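Local coordinates for protein pyroglutatmate porin OpdO (Pseudomonas aeruginosa, PDB 3SZV) that probably acts as an outer-membrane channel of the OprD porin family, letting small solutes such as carboxylates pass through its beta-barrel, at residues 132-137 with 287-292. Sequence-based numbering, arbitrary orientation.
Sequences PLVSAN and PYIAGS
Val134 meets Ile289 through the ends of their branches, CG2 of the valine lying 3.8 Å from CD1 of the isoleucine. CG2 gets there because it stands anti to the backbone N of Val134, while Ile289 stretches out an almost extended chain (chi2 163°) to reach it. Both hydrocarbons suit the spot, since Phe192 of strand 186-200 touches each of them and Phe146 also packs on the valine.

Further along, CB of Ser292 sits 3.2 Å from the carbonyl O of Ser135, while its OG turns to Ile289 O and a water, and CB of Asn137 rests 3.8 Å from Gly291 O. No direct hydrogen bond joins the segments; two waters bridge them instead. One donates to Leu133 O and accepts from Ile289 N. The other accepts from Ser135 N and donates to Ser292 OG at 2.6 Å.

That hydroxyl is itself held: Ser292 OG gives its proton to Ile289 O at 2.6 Å. The donor OG lies 22° out of the carbonyl plane. Ser292 N binds the same oxygen at 3.0 Å. This backbone bond closes a type II turn from Ile289 to Ser292, in which Gly291 takes the positive phi (95°) that a side chain would crowd against the preceding carbonyl. Backbone bonding of Ser135 with Asp293, and Asn137 ND2 on Asp293 OD1, tie the turn's exit to the other loop.

Two long loops, following strands 120-124 and 271-281, thus meet in the interior of the chain, consistent with the inward-folded loops that narrow the pore in OprD-type barrels.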
# COMPACT_ATOMS: atom_id res chain seq x y z
N PRO A 132 0.83 8.31 3.59
CA PRO A 132 0.06 8.08 4.82
C PRO A 132 -1.45 8.17 4.60
O PRO A 132 -2.17 7.33 5.17
CB PRO A 132 0.58 9.18 5.75
CG PRO A 132 2.02 9.34 5.32
CD PRO A 132 1.96 9.25 3.81
N LEU A 133 -1.93 9.13 3.83
CA LEU A 133 -3.38 9.34 3.72
C LEU A 133 -4.04 8.58 2.58
O LEU A 133 -5.27 8.52 2.52
CB LEU A 133 -3.71 10.84 3.61
CG LEU A 133 -3.29 11.63 4.85
CD1 LEU A 133 -3.68 13.09 4.62
CD2 LEU A 133 -3.95 11.11 6.13
N VAL A 134 -3.24 8.02 1.69
CA VAL A 134 -3.78 7.19 0.61
C VAL A 134 -2.71 6.30 0.03
O VAL A 134 -1.64 6.77 -0.36
CB VAL A 134 -4.45 8.04 -0.48
CG1 VAL A 134 -3.49 9.07 -1.08
CG2 VAL A 134 -4.98 7.13 -1.59
N SER A 135 -2.99 5.00 0.03
CA SER A 135 -2.05 4.00 -0.50
C SER A 135 -2.78 3.00 -1.37
O SER A 135 -3.72 2.35 -0.92
CB SER A 135 -1.38 3.24 0.63
OG SER A 135 -0.47 4.06 1.38
N ALA A 136 -2.33 2.86 -2.61
CA ALA A 136 -2.91 1.88 -3.53
C ALA A 136 -2.52 0.48 -3.13
O ALA A 136 -1.36 0.22 -2.79
CB ALA A 136 -2.47 2.17 -4.96
N ASN A 137 -3.48 -0.44 -3.17
CA ASN A 137 -3.25 -1.82 -2.81
C ASN A 137 -2.67 -2.66 -3.95
O ASN A 137 -3.01 -2.45 -5.12
CB ASN A 137 -4.57 -2.46 -2.39
CG ASN A 137 -4.42 -3.93 -2.10
OD1 ASN A 137 -4.55 -4.77 -3.00
ND2 ASN A 137 -4.13 -4.25 -0.85
N PRO A 287 -10.94 6.08 9.25
CA PRO A 287 -11.40 6.23 7.87
C PRO A 287 -10.26 6.15 6.87
O PRO A 287 -9.14 6.59 7.15
CB PRO A 287 -12.01 7.63 7.85
CG PRO A 287 -11.23 8.38 8.89
CD PRO A 287 -10.92 7.37 9.98
N TYR A 288 -10.56 5.57 5.72
CA TYR A 288 -9.66 5.53 4.57
C TYR A 288 -10.47 5.18 3.35
O TYR A 288 -11.60 4.73 3.46
CB TYR A 288 -8.51 4.53 4.77
CG TYR A 288 -8.82 3.09 5.14
CD1 TYR A 288 -8.67 2.07 4.21
CD2 TYR A 288 -9.16 2.74 6.45
CE1 TYR A 288 -8.89 0.74 4.56
CE2 TYR A 288 -9.36 1.42 6.81
CZ TYR A 288 -9.22 0.43 5.86
OH TYR A 288 -9.38 -0.89 6.18
N ILE A 289 -9.88 5.37 2.17
CA ILE A 289 -10.57 5.07 0.94
C ILE A 289 -10.84 3.57 0.83
O ILE A 289 -9.93 2.75 0.96
CB ILE A 289 -9.75 5.58 -0.25
CG1 ILE A 289 -9.80 7.10 -0.30
CG2 ILE A 289 -10.27 5.00 -1.55
CD1 ILE A 289 -8.73 7.72 -1.16
N ALA A 290 -12.11 3.20 0.64
CA ALA A 290 -12.46 1.79 0.53
C ALA A 290 -11.70 1.14 -0.63
O ALA A 290 -11.61 1.72 -1.72
CB ALA A 290 -13.97 1.62 0.32
N GLY A 291 -11.16 -0.05 -0.38
CA GLY A 291 -10.41 -0.76 -1.40
C GLY A 291 -8.92 -0.52 -1.31
O GLY A 291 -8.14 -1.25 -1.94
N SER A 292 -8.53 0.51 -0.55
CA SER A 292 -7.12 0.89 -0.45
C SER A 292 -6.53 0.48 0.90
O SER A 292 -7.22 -0.12 1.73
CB SER A 292 -6.96 2.39 -0.71
OG SER A 292 -7.37 3.14 0.42
O HOH W 1 -7.17 6.45 2.23
O HOH W 2 -5.40 4.41 1.62